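Local coordinates for protein DNA ligase (Archaeoglobus fulgidus, PDB 3GDE) that probably seals nicks in double-stranded DNA during replication, recombination and repair, using ATP and a covalent enzyme-AMP intermediate to join the broken strand, at residues A[174-179]-A[189-194]; A[200-205]-A[219-224]. All coordinates share one frame; numbering follows the deposited sequence.

Contact 1: residues A[174-179]-A[189-194]; sequences IMRDAI and TVERAY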
loop_
_atom_site.group_PDB
_atom_site.type_symbol
_atom_site.label_atom_id
_atom_site.label_comp_id
_atom_site.label_asym_id
_atom_site.label_seq_id
_atom_site.Cartn_x
_atom_site.Cartn_y
_atom_site.Cartn_z
ATOM N N ILE A 174 -2.995 13.439 8.102
ATOM C CA ILE A 174 -3.938 14.553 8.132
ATOM C C ILE A 174 -5.381 14.044 8.270
ATOM O O ILE A 174 -6.142 14.544 9.105
ATOM C CB ILE A 174 -3.753 15.468 6.921
ATOM C CG1 ILE A 174 -2.460 16.269 7.090
ATOM C CG2 ILE A 174 -4.984 16.376 6.723
ATOM C CD1 ILE A 174 -1.985 16.964 5.825
ATOM N N MET A 175 -5.734 13.018 7.499
ATOM C CA MET A 175 -7.083 12.447 7.563
ATOM C C MET A 175 -7.476 11.862 8.926
ATOM O O MET A 175 -8.596 12.094 9.385
ATOM C CB MET A 175 -7.297 11.426 6.455
ATOM C CG MET A 175 -7.474 12.058 5.089
ATOM S SD MET A 175 -8.796 13.289 5.032
ATOM C CE MET A 175 -10.206 12.258 5.484
ATOM N N ARG A 176 -6.562 11.105 9.549
ATOM C CA ARG A 176 -6.744 10.590 10.921
ATOM C C ARG A 176 -7.034 11.760 11.866
ATOM O O ARG A 176 -7.988 11.721 12.635
ATOM C CB ARG A 176 -5.502 9.793 11.397
ATOM C CG ARG A 176 -5.297 9.760 12.936
ATOM C CD ARG A 176 -3.897 9.325 13.404
ATOM N NE ARG A 176 -2.811 9.916 12.618
ATOM C CZ ARG A 176 -1.939 10.828 13.054
ATOM N NH1 ARG A 176 -1.992 11.281 14.305
ATOM N NH2 ARG A 176 -0.999 11.290 12.230
ATOM N N ASP A 177 -6.212 12.800 11.768
ATOM C CA ASP A 177 -6.299 13.967 12.635
ATOM C C ASP A 177 -7.575 14.779 12.393
ATOM O O ASP A 177 -8.154 15.331 13.337
ATOM C CB ASP A 177 -5.069 14.866 12.442
ATOM C CG ASP A 177 -3.790 14.272 13.031
ATOM O OD1 ASP A 177 -3.854 13.255 13.744
ATOM O OD2 ASP A 177 -2.704 14.839 12.787
ATOM N N ALA A 178 -8.000 14.847 11.132
ATOM C CA ALA A 178 -9.190 15.599 10.732
ATOM C C ALA A 178 -10.466 14.895 11.179
ATOM O O ALA A 178 -11.424 15.541 11.612
ATOM C CB ALA A 178 -9.194 15.825 9.230
ATOM N N ILE A 179 -10.469 13.570 11.083
ATOM C CA ILE A 179 -11.579 12.759 11.574
ATOM C C ILE A 179 -11.686 12.856 13.094
ATOM O O ILE A 179 -12.797 12.942 13.640
ATOM C CB ILE A 179 -11.456 11.285 11.128
ATOM C CG1 ILE A 179 -11.755 11.166 9.623
ATOM C CG2 ILE A 179 -12.404 10.377 11.940
ATOM C CD1 ILE A 179 -11.195 9.899 8.975
ATOM N N THR A 189 -7.119 6.792 19.046
ATOM C CA THR A 189 -8.180 5.809 18.920
ATOM C C THR A 189 -8.805 5.771 17.521
ATOM O O THR A 189 -9.357 4.752 17.146
ATOM C CB THR A 189 -9.188 5.836 20.117
ATOM O OG1 THR A 189 -10.552 5.795 19.668
ATOM C CG2 THR A 189 -8.961 7.034 20.964
ATOM N N VAL A 190 -8.680 6.852 16.747
ATOM C CA VAL A 190 -9.055 6.826 15.315
ATOM C C VAL A 190 -8.047 5.940 14.579
ATOM O O VAL A 190 -8.419 5.034 13.822
ATOM C CB VAL A 190 -9.092 8.258 14.671
ATOM C CG1 VAL A 190 -9.167 8.175 13.136
ATOM C CG2 VAL A 190 -10.266 9.074 15.221
ATOM N N GLU A 191 -6.771 6.229 14.827
ATOM C CA GLU A 191 -5.654 5.419 14.381
ATOM C C GLU A 191 -5.848 3.939 14.698
ATOM O O GLU A 191 -5.779 3.109 13.798
ATOM C CB GLU A 191 -4.377 5.906 15.054
ATOM C CG GLU A 191 -3.185 5.018 14.807
ATOM C CD GLU A 191 -2.276 5.593 13.782
ATOM O OE1 GLU A 191 -1.238 6.171 14.185
ATOM O OE2 GLU A 191 -2.608 5.489 12.576
ATOM N N ARG A 192 -6.077 3.623 15.973
ATOM C CA ARG A 192 -6.264 2.232 16.418
ATOM C C ARG A 192 -7.384 1.507 15.691
ATOM O O ARG A 192 -7.227 0.353 15.316
ATOM C CB ARG A 192 -6.490 2.160 17.931
ATOM C CG ARG A 192 -5.241 1.881 18.726
ATOM C CD ARG A 192 -5.550 1.722 20.211
ATOM N NE ARG A 192 -5.406 2.993 20.927
ATOM C CZ ARG A 192 -6.397 3.638 21.537
ATOM N NH1 ARG A 192 -7.628 3.132 21.544
ATOM N NH2 ARG A 192 -6.152 4.794 22.153
ATOM N N ALA A 193 -8.510 2.193 15.505
ATOM C CA ALA A 193 -9.664 1.657 14.775
ATOM C C ALA A 193 -9.363 1.411 13.286
ATOM O O ALA A 193 -9.843 0.438 12.685
ATOM C CB ALA A 193 -10.857 2.597 14.925
ATOM N N TYR A 194 -8.571 2.304 12.701
ATOM C CA TYR A 194 -8.096 2.150 11.336
ATOM C C TYR A 194 -7.220 0.908 11.160
ATOM O O TYR A 194 -7.323 0.200 10.147
ATOM C CB TYR A 194 -7.323 3.394 10.895
ATOM C CG TYR A 194 -6.897 3.391 9.445
ATOM C CD1 TYR A 194 -7.763 2.967 8.434
ATOM C CD2 TYR A 194 -5.640 3.853 9.080
ATOM C CE1 TYR A 194 -7.382 2.989 7.097
ATOM C CE2 TYR A 194 -5.245 3.884 7.755
ATOM C CZ TYR A 194 -6.120 3.451 6.764
ATOM O OH TYR A 194 -5.713 3.483 5.447
#
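R176 and V190 mark the nearest backbone approach between helices 172-182 and 187-197, their CA atoms 6.2 Å apart, while the axes of the two segments pass at 9.4 Å with directions 120° from one another. These successive helices belong to the helical N-terminal part of the ligase, and helix 200-216 packs against both. The contact shows how a helix pair can grade from hydrocarbon to charge within a few residues. V190 supplies the apolar part. Its CG1, anti to the backbone N, reaches across to the R176 turn and packs 3.8 Å from R176 O. Both V190 methyls meet a single branch of I179: CG2 of I179 lies 4.1 Å from CG1 and equally from CG2 of V190. L215 of helix 200-216 also touches V190.

One residue on from V190, and three before I179, the character changes. R176 leaves the helix with CG anti to its own N (chi1 154°) and bends at chi3, so that the methylene chain rather than the guanidinium faces E191. CD of R176 sits 3.8 Å from CB of E191, whose chain, bent at chi2, brings the carboxylate back over the same methylene. The two flat groups are tilted by just 23°, yet OE1 of E191 stays 4.4 Å from NE of R176 and approaches obliquely, with no N-H directed at it. The guanidinium has a nearer anion in its own helix: OD1 of D177 comes within 2.8 Å of NH1, above the guanidinium plane, in a salt bridge of charges alone.

No hydrogen bond joins the segments; what they share directly is mostly methyl and methylene packing. The two acidic side chains probably balance the charge of R176, E191 adding only weak attraction.

Contact 2: residues A[200-205]-A[219-224]; sequences LGRVAV and KIEIHI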
loop_
_atom_site.group_PDB
_atom_site.type_symbol
_atom_site.label_atom_id
_atom_site.label_comp_id
_atom_site.label_asym_id
_atom_site.label_seq_id
_atom_site.Cartn_x
_atom_site.Cartn_y
_atom_site.Cartn_z
ATOM N N LEU A 200 -10.771 3.787 6.348
ATOM C CA LEU A 200 -10.935 5.088 6.996
ATOM C C LEU A 200 -12.333 5.657 6.854
ATOM O O LEU A 200 -12.784 6.420 7.706
ATOM C CB LEU A 200 -9.915 6.107 6.469
ATOM C CG LEU A 200 -8.783 6.522 7.406
ATOM C CD1 LEU A 200 -8.126 7.802 6.901
ATOM C CD2 LEU A 200 -9.254 6.705 8.862
ATOM N N GLY A 201 -13.004 5.303 5.764
ATOM C CA GLY A 201 -14.393 5.691 5.545
ATOM C C GLY A 201 -15.312 5.095 6.592
ATOM O O GLY A 201 -16.103 5.813 7.208
ATOM N N ARG A 202 -15.194 3.779 6.791
ATOM C CA ARG A 202 -15.902 3.066 7.849
ATOM C C ARG A 202 -15.630 3.701 9.215
ATOM O O ARG A 202 -16.547 3.903 10.006
ATOM C CB ARG A 202 -15.470 1.595 7.871
ATOM C CG ARG A 202 -16.585 0.612 8.189
ATOM C CD ARG A 202 -16.442 -0.103 9.522
ATOM N NE ARG A 202 -15.645 -1.311 9.377
ATOM C CZ ARG A 202 -15.786 -2.433 10.083
ATOM N NH1 ARG A 202 -16.727 -2.551 11.018
ATOM N NH2 ARG A 202 -14.967 -3.456 9.838
ATOM N N VAL A 203 -14.364 3.993 9.485
ATOM C CA VAL A 203 -13.955 4.633 10.734
ATOM C C VAL A 203 -14.620 6.013 10.927
ATOM O O VAL A 203 -15.105 6.319 12.022
ATOM C CB VAL A 203 -12.393 4.707 10.851
ATOM C CG1 VAL A 203 -11.950 5.622 11.984
ATOM C CG2 VAL A 203 -11.813 3.316 11.064
ATOM N N ALA A 204 -14.648 6.828 9.871
ATOM C CA ALA A 204 -15.272 8.151 9.920
ATOM C C ALA A 204 -16.763 8.046 10.258
ATOM O O ALA A 204 -17.271 8.778 11.119
ATOM C CB ALA A 204 -15.068 8.889 8.614
ATOM N N VAL A 205 -17.447 7.109 9.601
ATOM C CA VAL A 205 -18.866 6.889 9.838
ATOM C C VAL A 205 -19.145 6.467 11.291
ATOM O O VAL A 205 -20.115 6.914 11.892
ATOM C CB VAL A 205 -19.473 5.897 8.813
ATOM C CG1 VAL A 205 -20.945 5.567 9.143
ATOM C CG2 VAL A 205 -19.347 6.459 7.390
ATOM N N LYS A 219 -13.926 -4.067 17.019
ATOM C CA LYS A 219 -13.133 -5.281 17.205
ATOM C C LYS A 219 -12.664 -5.856 15.873
ATOM O O LYS A 219 -13.214 -5.533 14.811
ATOM C CB LYS A 219 -13.939 -6.355 17.952
ATOM C CG LYS A 219 -14.344 -6.009 19.358
ATOM C CD LYS A 219 -15.407 -6.987 19.831
ATOM C CE LYS A 219 -16.035 -6.544 21.152
ATOM N NZ LYS A 219 -17.218 -7.402 21.484
ATOM N N ILE A 220 -11.643 -6.708 15.948
ATOM C CA ILE A 220 -11.212 -7.522 14.821
ATOM C C ILE A 220 -12.342 -8.484 14.461
ATOM O O ILE A 220 -12.914 -9.128 15.333
ATOM C CB ILE A 220 -9.931 -8.342 15.164
ATOM C CG1 ILE A 220 -8.766 -7.410 15.520
ATOM C CG2 ILE A 220 -9.567 -9.289 14.023
ATOM C CD1 ILE A 220 -7.601 -8.093 16.209
ATOM N N GLU A 221 -12.669 -8.552 13.176
ATOM C CA GLU A 221 -13.570 -9.571 12.677
ATOM C C GLU A 221 -12.902 -10.366 11.561
ATOM O O GLU A 221 -12.133 -9.813 10.760
ATOM C CB GLU A 221 -14.940 -8.987 12.267
ATOM C CG GLU A 221 -14.917 -7.783 11.353
ATOM C CD GLU A 221 -16.262 -7.039 11.310
ATOM O OE1 GLU A 221 -16.514 -6.188 12.200
ATOM O OE2 GLU A 221 -17.060 -7.296 10.373
ATOM N N ILE A 222 -13.182 -11.669 11.533
ATOM C CA ILE A 222 -12.570 -12.570 10.564
ATOM C C ILE A 222 -12.906 -12.161 9.129
ATOM O O ILE A 222 -14.060 -11.833 8.806
ATOM C CB ILE A 222 -12.930 -14.059 10.816
ATOM C CG1 ILE A 222 -12.466 -14.495 12.203
ATOM C CG2 ILE A 222 -12.262 -14.959 9.771
ATOM C CD1 ILE A 222 -12.754 -15.959 12.539
ATOM N N HIS A 223 -11.864 -12.173 8.296
ATOM C CA HIS A 223 -11.910 -11.798 6.883
ATOM C C HIS A 223 -11.775 -10.284 6.656
ATOM O O HIS A 223 -11.707 -9.826 5.516
ATOM C CB HIS A 223 -13.107 -12.437 6.142
ATOM C CG HIS A 223 -13.145 -13.936 6.248
ATOM N ND1 HIS A 223 -14.149 -14.616 6.906
ATOM C CD2 HIS A 223 -12.278 -14.882 5.812
ATOM C CE1 HIS A 223 -13.907 -15.914 6.858
ATOM N NE2 HIS A 223 -12.780 -16.103 6.196
ATOM N N ILE A 224 -11.702 -9.519 7.743
ATOM C CA ILE A 224 -11.288 -8.120 7.646
ATOM C C ILE A 224 -9.860 -7.978 8.173
ATOM O O ILE A 224 -9.600 -8.217 9.357
ATOM C CB ILE A 224 -12.297 -7.138 8.316
ATOM C CG1 ILE A 224 -13.590 -7.104 7.489
ATOM C CG2 ILE A 224 -11.701 -5.725 8.429
ATOM C CD1 ILE A 224 -14.759 -6.463 8.173
#
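A long salt bridge at the protein surface, with one apolar contact beside it, links R202 in the first turn of helix 200-216 to E221 and I224 in the loop that follows that helix and leads to strand 230-233. It illustrates how a single long side chain can bridge elements whose backbones stay well apart: the nearest CA atoms, those of R202 and I224, are 12.1 Å from each other. R202 covers the distance from the helix side, bending at chi2 (-112°) and again at chi3, and approaches E221 and I224 from the opposite direction.

OE1 of E221 lies in the guanidinium plane at its edge, 3.8 Å from NH1 and 3.9 Å from NH2 of R202. At these distances the pair is held by charge alone, too long for a hydrogen bond, and the carboxylate is turned 82° from the guanidinium. E221 extends beyond CG after a first torsion of 50° that sets CG between its N and carbonyl carbon. At NH2 the other partner is hydrocarbon, CD1 of I224, 3.4 Å away and oblique to the guanidinium.

Both partners of R202 come from the ends of one type II beta turn, E221 to I224, closed by I224 N donating to E221 O at 3.1 Å. Inside the turn CG2 of I222 covers the middle of the H223 ring from one face.

H223 ties the turn onward, its carbonyl bonded to the hydroxyl of Y270 on strand 268-271 and its NE2 to the carbonyl of R266. On the helix side, D199 OD1 accepts a hydrogen bond from R202 N, and the R202 side chain touches T197 of helix 187-197, so the bridge runs from the N-terminal helices to the loop leading into the adenylation domain.

How the contacts relate
Contact 1 is partly buried and belongs to the packing of helices, whereas contact 2 is a surface bridge between the start of a helix and an irregular loop. They meet at L200, which joins both helices of contact 1: its methyls pack on M175 and I179, and its N lies 3.6 Å from CE1 of Y194. V203 adds to this, with CG2 against Y194 N. Each contact uses an arginine with a glutamate that it does not hydrogen-bond. In 174-179/189-194 the arginine's methylenes do the packing, with valine and isoleucine packing alongside; in 200-205/219-224 only the guanidinium reaches across, and less than half as much surface is buried.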